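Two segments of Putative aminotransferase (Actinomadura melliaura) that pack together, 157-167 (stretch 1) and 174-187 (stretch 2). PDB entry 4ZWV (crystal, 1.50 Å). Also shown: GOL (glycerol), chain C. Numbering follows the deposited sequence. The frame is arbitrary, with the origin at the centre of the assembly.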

ATOM      1  N   ALA A 157     -20.779   7.663  -9.821  1.00 12.02           N
ATOM      2  CA  ALA A 157     -20.255   6.314  -9.869  1.00 13.58           C
ATOM      3  C   ALA A 157     -20.528   5.584  -8.576  1.00 12.30           C
ATOM      4  O   ALA A 157     -20.543   6.192  -7.509  1.00 12.83           O
ATOM      5  CB  ALA A 157     -18.769   6.335 -10.143  1.00 18.03           C
ATOM      6  N   VAL A 158     -20.736   4.279  -8.680  1.00 10.09           N
ATOM      7  CA  VAL A 158     -20.817   3.414  -7.510  1.00 10.48           C
ATOM      8  C   VAL A 158     -19.570   2.548  -7.445  1.00 10.08           C
ATOM      9  O   VAL A 158     -19.162   1.959  -8.450  1.00 11.99           O
ATOM     10  CB  VAL A 158     -22.062   2.502  -7.556  1.00 10.53           C
ATOM     11  CG1 VAL A 158     -21.981   1.424  -6.466  1.00 11.53           C
ATOM     12  CG2 VAL A 158     -23.309   3.324  -7.386  1.00 11.86           C
ATOM     13  N   ILE A 159     -18.961   2.488  -6.264  1.00  8.03           N
ATOM     14  CA  ILE A 159     -17.904   1.530  -5.991  1.00  8.58           C
ATOM     15  C   ILE A 159     -18.436   0.576  -4.927  1.00 11.39           C
ATOM     16  O   ILE A 159     -18.898   1.020  -3.876  1.00  9.75           O
ATOM     17  CB  ILE A 159     -16.625   2.206  -5.493  1.00  9.34           C
ATOM     18  CG1 ILE A 159     -16.067   3.143  -6.569  1.00 10.77           C
ATOM     19  CG2 ILE A 159     -15.599   1.139  -5.099  1.00 10.57           C
ATOM     20  CD1 ILE A 159     -15.086   4.182  -5.999  1.00 11.03           C
ATOM     21  N   GLU A 160     -18.409  -0.722  -5.216  1.00  9.03           N
ATOM     22  CA  GLU A 160     -18.871  -1.732  -4.269  1.00  8.80           C
ATOM     23  C   GLU A 160     -17.717  -2.275  -3.447  1.00 10.74           C
ATOM     24  O   GLU A 160     -16.766  -2.838  -4.001  1.00  9.43           O
ATOM     25  CB  GLU A 160     -19.549  -2.901  -4.993  1.00  8.47           C
ATOM     26  CG  GLU A 160     -20.819  -2.539  -5.758  1.00  9.15           C
ATOM     27  CD  GLU A 160     -21.373  -3.730  -6.525  1.00 13.11           C
ATOM     28  OE1 GLU A 160     -21.323  -4.865  -5.993  1.00 11.65           O
ATOM     29  OE2 GLU A 160     -21.836  -3.543  -7.664  1.00 12.01           O
ATOM     30  N   ASP A 161     -17.806  -2.107  -2.131  1.00  8.55           N
ATOM     31  CA  ASP A 161     -16.817  -2.672  -1.213  1.00  8.74           C
ATOM     32  C   ASP A 161     -17.274  -4.085  -0.892  1.00  9.29           C
ATOM     33  O   ASP A 161     -18.236  -4.288  -0.144  1.00  9.93           O
ATOM     34  CB  ASP A 161     -16.678  -1.802   0.045  1.00  8.99           C
ATOM     35  CG  ASP A 161     -15.657  -2.340   1.033  1.00 14.56           C
ATOM     36  OD1 ASP A 161     -15.261  -3.513   0.932  1.00 14.04           O
ATOM     37  OD2 ASP A 161     -15.241  -1.578   1.925  1.00 14.24           O
ATOM     38  N   CYS A 162     -16.568  -5.052  -1.474  1.00  9.29           N
ATOM     39  CA  CYS A 162     -16.920  -6.461  -1.373  1.00  9.03           C
ATOM     40  C   CYS A 162     -15.981  -7.212  -0.447  1.00  7.50           C
ATOM     41  O   CYS A 162     -15.867  -8.430  -0.555  1.00  9.71           O
ATOM     42  CB  CYS A 162     -16.880  -7.121  -2.755  1.00 10.01           C
ATOM     43  SG  CYS A 162     -17.952  -6.355  -4.000  1.00 10.54           S
ATOM     44  N   ALA A 163     -15.294  -6.504   0.443  1.00  8.84           N
ATOM     45  CA  ALA A 163     -14.315  -7.145   1.327  1.00  8.16           C
ATOM     46  C   ALA A 163     -14.853  -8.341   2.114  1.00  9.07           C
ATOM     47  O   ALA A 163     -14.122  -9.312   2.351  1.00 10.45           O
ATOM     48  CB  ALA A 163     -13.747  -6.123   2.301  1.00 10.58           C
ATOM     49  N   HIS A 164     -16.125  -8.274   2.520  1.00  9.12           N
ATOM     50  CA  HIS A 164     -16.736  -9.336   3.322  1.00 10.07           C
ATOM     51  C   HIS A 164     -17.484 -10.350   2.480  1.00  8.44           C
ATOM     52  O   HIS A 164     -18.095 -11.279   3.021  1.00 11.07           O
ATOM     53  CB  HIS A 164     -17.733  -8.753   4.325  1.00 10.26           C
ATOM     54  CG  HIS A 164     -17.097  -7.947   5.404  1.00 11.50           C
ATOM     55  ND1 HIS A 164     -17.828  -7.297   6.374  1.00 13.89           N
ATOM     56  CD2 HIS A 164     -15.797  -7.701   5.681  1.00 12.11           C
ATOM     57  CE1 HIS A 164     -17.003  -6.683   7.203  1.00 15.47           C
ATOM     58  NE2 HIS A 164     -15.764  -6.908   6.803  1.00 16.95           N
ATOM     59  N   ALA A 165     -17.453 -10.159   1.166  1.00  9.31           N
ATOM     60  CA  ALA A 165     -18.433 -10.814   0.307  1.00  9.66           C
ATOM     61  C   ALA A 165     -17.821 -11.618  -0.838  1.00 10.78           C
ATOM     62  O   ALA A 165     -18.444 -11.803  -1.882  1.00 10.74           O
ATOM     63  CB  ALA A 165     -19.404  -9.766  -0.241  1.00 11.30           C
ATOM     64  N   TRP A 166     -16.616 -12.149  -0.643  1.00  9.44           N
ATOM     65  CA  TRP A 166     -16.115 -13.089  -1.630  1.00  9.64           C
ATOM     66  C   TRP A 166     -17.127 -14.233  -1.831  1.00 10.69           C
ATOM     67  O   TRP A 166     -17.653 -14.800  -0.868  1.00 12.29           O
ATOM     68  CB  TRP A 166     -14.746 -13.669  -1.229  1.00 11.37           C
ATOM     69  CG  TRP A 166     -14.250 -14.580  -2.314  1.00 12.89           C
ATOM     70  CD1 TRP A 166     -14.255 -15.944  -2.311  1.00 18.16           C
ATOM     71  CD2 TRP A 166     -13.742 -14.181  -3.595  1.00 13.71           C
ATOM     72  NE1 TRP A 166     -13.764 -16.417  -3.505  1.00 18.16           N
ATOM     73  CE2 TRP A 166     -13.454 -15.356  -4.314  1.00 18.75           C
ATOM     74  CE3 TRP A 166     -13.515 -12.945  -4.205  1.00 13.99           C
ATOM     75  CZ2 TRP A 166     -12.931 -15.332  -5.605  1.00 20.02           C
ATOM     76  CZ3 TRP A 166     -13.010 -12.921  -5.490  1.00 16.45           C
ATOM     77  CH2 TRP A 166     -12.721 -14.106  -6.175  1.00 21.27           C
ATOM     78  N   GLY A 167     -17.409 -14.546  -3.090  1.00  9.49           N
ATOM     79  CA  GLY A 167     -18.313 -15.626  -3.426  1.00 12.27           C
ATOM     80  C   GLY A 167     -19.794 -15.286  -3.350  1.00 11.71           C
ATOM     81  O   GLY A 167     -20.634 -16.161  -3.564  1.00 12.85           O
ATOM     82  N   PRO A 174     -23.017 -13.078 -10.006  1.00 13.32           N
ATOM     83  CA  PRO A 174     -21.944 -12.902  -9.021  1.00 12.87           C
ATOM     84  C   PRO A 174     -21.596 -11.440  -8.809  1.00 11.28           C
ATOM     85  O   PRO A 174     -21.591 -10.655  -9.768  1.00 12.18           O
ATOM     86  CB  PRO A 174     -20.754 -13.639  -9.650  1.00 15.22           C
ATOM     87  CG  PRO A 174     -21.066 -13.673 -11.124  1.00 20.65           C
ATOM     88  CD  PRO A 174     -22.563 -13.781 -11.217  1.00 14.96           C
ATOM     89  N   LEU A 175     -21.297 -11.061  -7.571  1.00 11.42           N
ATOM     90  CA  LEU A 175     -20.722  -9.738  -7.363  1.00 10.47           C
ATOM     91  C   LEU A 175     -19.506  -9.560  -8.272  1.00 12.00           C
ATOM     92  O   LEU A 175     -18.743 -10.512  -8.504  1.00 12.66           O
ATOM     93  CB  LEU A 175     -20.330  -9.514  -5.903  1.00 13.35           C
ATOM     94  CG  LEU A 175     -21.466  -9.524  -4.881  1.00 12.18           C
ATOM     95  CD1 LEU A 175     -20.909  -9.129  -3.523  1.00 13.51           C
ATOM     96  CD2 LEU A 175     -22.610  -8.583  -5.310  1.00 12.96           C
ATOM     97  N   GLY A 176     -19.356  -8.350  -8.799  1.00 11.25           N
ATOM     98  CA  GLY A 176     -18.360  -8.074  -9.825  1.00 12.97           C
ATOM     99  C   GLY A 176     -18.968  -7.908 -11.213  1.00 16.53           C
ATOM    100  O   GLY A 176     -18.310  -7.422 -12.131  1.00 16.75           O
ATOM    101  N   SER A 177     -20.231  -8.292 -11.385  1.00 12.89           N
ATOM    102  CA  SER A 177     -20.839  -8.296 -12.712  1.00 13.64           C
ATOM    103  C   SER A 177     -22.141  -7.508 -12.784  1.00 12.43           C
ATOM    104  O   SER A 177     -23.006  -7.808 -13.614  1.00 16.66           O
ATOM    105  CB  SER A 177     -21.103  -9.735 -13.179  1.00 15.44           C
ATOM    106  OG  SER A 177     -19.891 -10.420 -13.453  1.00 18.00           O
ATOM    107  N   HIS A 178     -22.276  -6.488 -11.940  1.00 12.25           N
ATOM    108  CA  HIS A 178     -23.509  -5.699 -11.932  1.00 13.71           C
ATOM    109  C   HIS A 178     -23.303  -4.291 -12.502  1.00 15.69           C
ATOM    110  O   HIS A 178     -24.164  -3.430 -12.371  1.00 17.87           O
ATOM    111  CB  HIS A 178     -24.084  -5.618 -10.511  1.00 12.75           C
ATOM    112  CG  HIS A 178     -24.477  -6.946  -9.945  1.00 11.14           C
ATOM    113  ND1 HIS A 178     -23.602  -7.739  -9.233  1.00 13.78           N
ATOM    114  CD2 HIS A 178     -25.648  -7.627  -9.995  1.00 14.37           C
ATOM    115  CE1 HIS A 178     -24.218  -8.851  -8.867  1.00 14.61           C
ATOM    116  NE2 HIS A 178     -25.462  -8.804  -9.310  1.00 14.20           N
ATOM    117  N   GLY A 179     -22.173  -4.063 -13.165  1.00 11.48           N
ATOM    118  CA  GLY A 179     -21.963  -2.797 -13.848  1.00 12.51           C
ATOM    119  C   GLY A 179     -21.211  -1.731 -13.054  1.00  9.39           C
ATOM    120  O   GLY A 179     -21.013  -0.617 -13.550  1.00 12.80           O
ATOM    121  N   ASN A 180     -20.837  -2.053 -11.816  1.00 10.05           N
ATOM    122  CA  ASN A 180     -20.059  -1.154 -10.971  1.00  9.39           C
ATOM    123  C   ASN A 180     -18.661  -1.696 -10.754  1.00 10.61           C
ATOM    124  O   ASN A 180     -18.450  -2.914 -10.785  1.00 12.57           O
ATOM    125  CB  ASN A 180     -20.698  -0.963  -9.591  1.00 10.29           C
ATOM    126  CG  ASN A 180     -22.154  -0.609  -9.665  1.00  8.90           C
ATOM    127  OD1 ASN A 180     -22.541   0.332 -10.361  1.00 11.20           O
ATOM    128  ND2 ASN A 180     -22.984  -1.376  -8.954  1.00 11.97           N
HETATM  129  N   MSE A 181     -17.719  -0.798 -10.498  1.00 10.07           N
HETATM  130  CA  MSE A 181     -16.430  -1.217  -9.969  1.00  8.26           C
HETATM  131  C   MSE A 181     -16.631  -1.909  -8.639  1.00  8.94           C
HETATM  132  O   MSE A 181     -17.426  -1.454  -7.815  1.00 11.08           O
HETATM  133  CB  MSE A 181     -15.486  -0.023  -9.799  1.00  9.67           C
HETATM  134  CG  MSE A 181     -15.038   0.574 -11.126  1.00  9.27           C
HETATM  135 SE   MSE A 181     -13.588   1.834 -10.893  0.61 14.65          SE
HETATM  136  CE  MSE A 181     -14.677   3.373 -10.446  1.00 13.92           C
ATOM    137  N   CYS A 182     -15.907  -3.005  -8.433  1.00  9.10           N
ATOM    138  CA  CYS A 182     -15.978  -3.771  -7.190  1.00  9.17           C
ATOM    139  C   CYS A 182     -14.596  -3.963  -6.633  1.00  9.38           C
ATOM    140  O   CYS A 182     -13.647  -4.143  -7.395  1.00  8.60           O
ATOM    141  CB  CYS A 182     -16.585  -5.144  -7.412  1.00  7.06           C
ATOM    142  SG  CYS A 182     -18.299  -5.079  -7.879  1.00 10.90           S
ATOM    143  N   VAL A 183     -14.482  -3.933  -5.312  1.00  7.88           N
ATOM    144  CA  VAL A 183     -13.196  -4.223  -4.670  1.00  7.12           C
ATOM    145  C   VAL A 183     -13.339  -5.366  -3.684  1.00  9.73           C
ATOM    146  O   VAL A 183     -14.108  -5.285  -2.725  1.00 11.03           O
ATOM    147  CB  VAL A 183     -12.599  -3.002  -3.927  1.00  8.30           C
ATOM    148  CG1 VAL A 183     -11.225  -3.383  -3.325  1.00  9.17           C
ATOM    149  CG2 VAL A 183     -12.467  -1.803  -4.872  1.00 10.12           C
ATOM    150  N   PHE A 184     -12.612  -6.446  -3.952  1.00  8.18           N
ATOM    151  CA  PHE A 184     -12.535  -7.573  -3.033  1.00  8.38           C
ATOM    152  C   PHE A 184     -11.275  -7.476  -2.183  1.00  7.68           C
ATOM    153  O   PHE A 184     -10.295  -6.879  -2.608  1.00  8.85           O
ATOM    154  CB  PHE A 184     -12.538  -8.886  -3.812  1.00  8.22           C
ATOM    155  CG  PHE A 184     -13.811  -9.132  -4.568  1.00  8.84           C
ATOM    156  CD1 PHE A 184     -13.956  -8.683  -5.875  1.00 10.91           C
ATOM    157  CD2 PHE A 184     -14.864  -9.799  -3.964  1.00  9.76           C
ATOM    158  CE1 PHE A 184     -15.137  -8.911  -6.582  1.00 10.53           C
ATOM    159  CE2 PHE A 184     -16.053 -10.033  -4.663  1.00 10.99           C
ATOM    160  CZ  PHE A 184     -16.188  -9.593  -5.972  1.00 10.55           C
ATOM    161  N   SER A 185     -11.326  -8.041  -0.980  1.00  8.26           N
ATOM    162  CA  SER A 185     -10.169  -8.083  -0.086  1.00  7.38           C
ATOM    163  C   SER A 185      -9.701  -9.507   0.140  1.00  8.87           C
ATOM    164  O   SER A 185     -10.526 -10.400   0.392  1.00  9.71           O
ATOM    165  CB  SER A 185     -10.496  -7.465   1.271  1.00  9.24           C
ATOM    166  OG  SER A 185      -9.438  -7.746   2.195  1.00  9.47           O
ATOM    167  N   PHE A 186      -8.377  -9.691   0.085  1.00  7.98           N
ATOM    168  CA  PHE A 186      -7.766 -10.976   0.413  1.00  9.72           C
ATOM    169  C   PHE A 186      -6.857 -10.833   1.633  1.00  8.32           C
ATOM    170  O   PHE A 186      -5.853 -11.540   1.784  1.00  8.77           O
ATOM    171  CB  PHE A 186      -6.992 -11.524  -0.793  1.00  9.05           C
ATOM    172  CG  PHE A 186      -7.798 -11.557  -2.066  1.00  7.55           C
ATOM    173  CD1 PHE A 186      -9.110 -12.029  -2.071  1.00  9.26           C
ATOM    174  CD2 PHE A 186      -7.246 -11.104  -3.251  1.00  9.16           C
ATOM    175  CE1 PHE A 186      -9.847 -12.052  -3.255  1.00 11.05           C
ATOM    176  CE2 PHE A 186      -7.975 -11.119  -4.424  1.00  9.97           C
ATOM    177  CZ  PHE A 186      -9.285 -11.597  -4.425  1.00 10.98           C
ATOM    178  N   GLN A 187      -7.232  -9.921   2.521  1.00  8.86           N
ATOM    179  CA  GLN A 187      -6.555  -9.786   3.812  1.00  9.71           C
ATOM    180  C   GLN A 187      -6.657 -11.098   4.604  1.00  9.48           C
ATOM    181  O   GLN A 187      -7.559 -11.906   4.362  1.00 10.10           O
ATOM    182  CB  GLN A 187      -7.171  -8.625   4.593  1.00 10.06           C
ATOM    183  CG  GLN A 187      -6.364  -8.172   5.799  1.00 11.20           C
ATOM    184  CD  GLN A 187      -6.737  -8.895   7.076  1.00 15.35           C
ATOM    185  OE1 GLN A 187      -7.821  -9.474   7.185  1.00 18.59           O
ATOM    186  NE2 GLN A 187      -5.835  -8.872   8.046  1.00 21.87           N
TER
HETATM  187  C1  GOL C 401     -18.035   3.324 -12.911  1.00 41.69           C
HETATM  188  O1  GOL C 401     -18.471   3.462 -14.246  1.00 49.55           O
HETATM  189  C2  GOL C 401     -19.025   2.476 -12.117  1.00 34.90           C
HETATM  190  O2  GOL C 401     -18.341   2.004 -10.970  1.00 14.98           O
HETATM  191  C3  GOL C 401     -20.221   3.359 -11.743  1.00 35.87           C
HETATM  192  O3  GOL C 401     -21.340   2.669 -11.205  1.00 16.78           O
HETATM  193  O   HOH W   1     -20.677  -4.695 -10.357  1.00 11.65           O
HETATM  194  O   HOH W   2     -21.354  -6.542  -8.219  1.00 11.95           O
HETATM  195  O   HOH W   3     -12.733  -3.869  -0.137  1.00 25.24           O
HETATM  196  O   HOH W   4     -13.485  -9.993  -0.772  1.00  9.49           O

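What does the turn at the start of stretch 2 offer stretch 1? Pro-174 to Ser-177 form a type II turn, and Leu-175 points toward stretch 1, its CD1 lying 3.7 Å from Ala-165 CB and 4.1 Å from Cys-162 SG in an apolar contact.

How is the buried carboxylate of Glu-160 satisfied? Asn-180 ND2 donates to Glu-160 OE2 at 2.8 Å, nearly straight. Water 2 donates to Glu-160 OE1 and accepts from Gly-176 N, while water 1 donates to OE2 and accepts from the backbone N of His-178 and Asn-180, so the loop is tied to the acid.

What joins the strands? They run parallel, and Glu-160 bonds through both backbone groups: its N to Met-181 O (2.9 Å), its O from Val-183 N (2.9 Å). Cys-162 N continues the ladder to Val-183 O (2.8 Å). At the Met-181 end, a glycerol hydroxyl, O2, bridges Met-181 N and Val-158 O. Ile-159 packs on one face against selenomethionine Met-181 and Val-183.

How does the aromatic end close the contact? Phe-184 is sandwiched: Cys-162 CB and SG lie over one face, and the edge of Trp-166 meets the opposite one. Phe-186 in turn directs its edge at the face of Trp-166, with centroids 5.6 Å apart.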